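Local coordinates for extracellular solute-binding protein, family 1 (Bifidobacterium longum subsp. infantis ATCC 15697, PDB 3OMB) that probably captures an extracellular solute, perhaps a sugar, and hands it to an ABC transporter for uptake, and also carries a bound magnesium ion, at residues 256-260 against 514-519. Residues are numbered along the deposited sequence; the frame is centred on the assembly and turned at random.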
ATOM      1  N   LYS A 256      -2.434 -20.669  -1.041  1.00 19.43           N
ATOM      2  CA  LYS A 256      -2.429 -21.222   0.309  1.00 19.84           C
ATOM      3  C   LYS A 256      -2.680 -20.098   1.289  1.00 19.09           C
ATOM      4  O   LYS A 256      -2.542 -18.929   0.948  1.00 18.42           O
ATOM      5  CB  LYS A 256      -1.061 -21.820   0.608  1.00 20.37           C
ATOM      6  CG  LYS A 256      -0.763 -23.110  -0.166  1.00 23.98           C
ATOM      7  CD  LYS A 256       0.703 -23.518   0.071  1.00 28.11           C
ATOM      8  CE  LYS A 256       1.103 -24.662  -0.836  1.00 32.72           C
ATOM      9  NZ  LYS A 256       0.979 -25.991  -0.160  1.00 35.12           N
ATOM     10  N   SER A 257      -3.068 -20.456   2.503  1.00 18.75           N
ATOM     11  CA  SER A 257      -3.084 -19.495   3.586  1.00 18.26           C
ATOM     12  C   SER A 257      -1.834 -19.694   4.440  1.00 18.10           C
ATOM     13  O   SER A 257      -1.552 -20.810   4.877  1.00 18.34           O
ATOM     14  CB  SER A 257      -4.311 -19.693   4.467  1.00 17.88           C
ATOM     15  OG  SER A 257      -4.252 -18.764   5.542  1.00 16.19           O
ATOM     16  N   PHE A 258      -1.092 -18.629   4.710  1.00 17.49           N
ATOM     17  CA  PHE A 258       0.006 -18.803   5.645  1.00 17.31           C
ATOM     18  C   PHE A 258      -0.460 -18.907   7.110  1.00 17.19           C
ATOM     19  O   PHE A 258       0.336 -19.244   7.981  1.00 17.41           O
ATOM     20  CB  PHE A 258       1.176 -17.796   5.430  1.00 17.11           C
ATOM     21  CG  PHE A 258       0.814 -16.326   5.626  1.00 16.96           C
ATOM     22  CD1 PHE A 258       0.538 -15.809   6.885  1.00 18.20           C
ATOM     23  CD2 PHE A 258       0.826 -15.455   4.543  1.00 17.34           C
ATOM     24  CE1 PHE A 258       0.242 -14.432   7.058  1.00 19.22           C
ATOM     25  CE2 PHE A 258       0.525 -14.094   4.685  1.00 16.78           C
ATOM     26  CZ  PHE A 258       0.246 -13.571   5.953  1.00 17.02           C
ATOM     27  N   LEU A 259      -1.746 -18.666   7.383  1.00 17.23           N
ATOM     28  CA  LEU A 259      -2.242 -18.688   8.781  1.00 17.32           C
ATOM     29  C   LEU A 259      -2.100 -20.050   9.445  1.00 17.64           C
ATOM     30  O   LEU A 259      -1.953 -20.143  10.683  1.00 17.49           O
ATOM     31  CB  LEU A 259      -3.692 -18.209   8.889  1.00 16.69           C
ATOM     32  CG  LEU A 259      -3.937 -16.774   8.404  1.00 16.72           C
ATOM     33  CD1 LEU A 259      -5.422 -16.451   8.480  1.00 16.30           C
ATOM     34  CD2 LEU A 259      -3.138 -15.739   9.211  1.00 16.93           C
ATOM     35  N   THR A 260      -2.122 -21.090   8.610  1.00 17.85           N
ATOM     36  CA  THR A 260      -1.992 -22.473   9.050  1.00 18.60           C
ATOM     37  C   THR A 260      -0.667 -23.125   8.579  1.00 18.74           C
ATOM     38  O   THR A 260      -0.542 -24.341   8.628  1.00 19.64           O
ATOM     39  CB  THR A 260      -3.217 -23.321   8.588  1.00 18.65           C
ATOM     40  OG1 THR A 260      -3.351 -23.218   7.166  1.00 21.15           O
ATOM     41  CG2 THR A 260      -4.528 -22.825   9.234  1.00 16.19           C
ATOM     42  N   LEU A 514      -9.694 -22.918  12.386  1.00 27.70           N
ATOM     43  CA  LEU A 514      -9.722 -22.026  11.215  1.00 27.17           C
ATOM     44  C   LEU A 514     -10.327 -22.714   9.988  1.00 27.65           C
ATOM     45  O   LEU A 514     -11.128 -22.116   9.270  1.00 27.29           O
ATOM     46  CB  LEU A 514      -8.339 -21.442  10.878  1.00 26.41           C
ATOM     47  CG  LEU A 514      -7.711 -20.379  11.793  1.00 25.48           C
ATOM     48  CD1 LEU A 514      -6.474 -19.804  11.121  1.00 24.49           C
ATOM     49  CD2 LEU A 514      -8.693 -19.255  12.142  1.00 25.05           C
ATOM     50  N   ASP A 515      -9.968 -23.972   9.770  1.00 28.86           N
ATOM     51  CA  ASP A 515     -10.496 -24.739   8.632  1.00 30.59           C
ATOM     52  C   ASP A 515     -11.979 -25.055   8.790  1.00 31.00           C
ATOM     53  O   ASP A 515     -12.706 -25.216   7.800  1.00 31.15           O
ATOM     54  CB  ASP A 515      -9.689 -26.032   8.432  1.00 31.38           C
ATOM     55  CG  ASP A 515      -8.281 -25.766   7.918  1.00 33.17           C
ATOM     56  OD1 ASP A 515      -8.008 -24.664   7.403  1.00 35.47           O
ATOM     57  OD2 ASP A 515      -7.425 -26.661   8.044  1.00 38.43           O
ATOM     58  N   SER A 516     -12.431 -25.113  10.038  1.00 31.69           N
ATOM     59  CA  SER A 516     -13.826 -25.449  10.329  1.00 32.27           C
ATOM     60  C   SER A 516     -14.741 -24.244  10.140  1.00 32.22           C
ATOM     61  O   SER A 516     -15.964 -24.392  10.073  1.00 33.25           O
ATOM     62  CB  SER A 516     -13.971 -25.964  11.765  1.00 32.42           C
ATOM     63  OG  SER A 516     -14.166 -24.863  12.648  1.00 32.97           O
ATOM     64  N   ILE A 517     -14.170 -23.045  10.092  1.00 31.10           N
ATOM     65  CA  ILE A 517     -15.012 -21.850   9.975  1.00 30.05           C
ATOM     66  C   ILE A 517     -14.837 -21.133   8.640  1.00 28.73           C
ATOM     67  O   ILE A 517     -15.187 -19.948   8.499  1.00 28.82           O
ATOM     68  CB  ILE A 517     -14.790 -20.894  11.122  1.00 30.35           C
ATOM     69  CG1 ILE A 517     -13.314 -20.480  11.171  1.00 31.46           C
ATOM     70  CG2 ILE A 517     -15.301 -21.537  12.453  1.00 31.18           C
ATOM     71  CD1 ILE A 517     -13.008 -19.432  12.214  1.00 33.14           C
ATOM     72  N   GLY A 518     -14.253 -21.853   7.683  1.00 26.87           N
ATOM     73  CA  GLY A 518     -14.232 -21.415   6.285  1.00 24.93           C
ATOM     74  C   GLY A 518     -12.923 -21.058   5.622  1.00 23.05           C
ATOM     75  O   GLY A 518     -12.941 -20.648   4.468  1.00 22.45           O
ATOM     76  N   LEU A 519     -11.790 -21.231   6.316  1.00 21.56           N
ATOM     77  CA  LEU A 519     -10.489 -20.870   5.741  1.00 19.50           C
ATOM     78  C   LEU A 519     -10.195 -21.570   4.414  1.00 19.61           C
ATOM     79  O   LEU A 519      -9.693 -20.953   3.469  1.00 18.61           O
ATOM     80  CB  LEU A 519      -9.337 -21.103   6.720  1.00 18.65           C
ATOM     81  CG  LEU A 519      -7.989 -20.676   6.121  1.00 16.75           C
ATOM     82  CD1 LEU A 519      -7.976 -19.166   5.771  1.00 14.74           C
ATOM     83  CD2 LEU A 519      -6.869 -20.994   7.053  1.00 16.82           C
TER
HETATM   84  O   HOH W   1      -5.611 -24.316   6.170  1.00 28.00           O
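Leu514, near the end of helix 503-516, directs its side chain at the turn that follows strand 254-257. Its CD1 lies 3.9 Å from Leu259 CB and 4.1 Å from Thr260 CG2; a branched, purely apolar side chain suits this buried place, where Thr490 of helix 490-500 also touches both leucines. One residue on, Asp515 starts out sideways, but its carboxylate swings nearer and accepts a hydrogen bond from a water, OD1 to water oxygen 2.7 Å. The same water lies 2.7 Å from Thr260 OG1, so a polar bridge borders the apolar patch, and threonine serves both, with its hydroxyl at the water and its CG2 against the leucines. Between Ser516 and Gly518 the chain reverses out of reach of 256-260. This is the short connection between the last two helices of the solute-binding protein, 503-516 and 519-534: Ile517 N and Leu519 N both bond to Leu514 O (3.3 and 3.2 Å), and Gly518, the N-cap residue of the final helix, has a positive phi of 114° at which a side chain would collide with the preceding carbonyl. Leu519 then returns to the contact in the first turn of the new helix, its CD2 3.7 Å from Thr260 CG2 and its CD1 3.8 Å from Ser257 OG, with Phe248 and Ile486 also touching it. Serine is tolerated beside leucine because its OG accepts from Leu259 N at 3.1 Å in an ST turn, where the strand gives way to the turn, and also makes a weak hydrogen bond to Gly247 O.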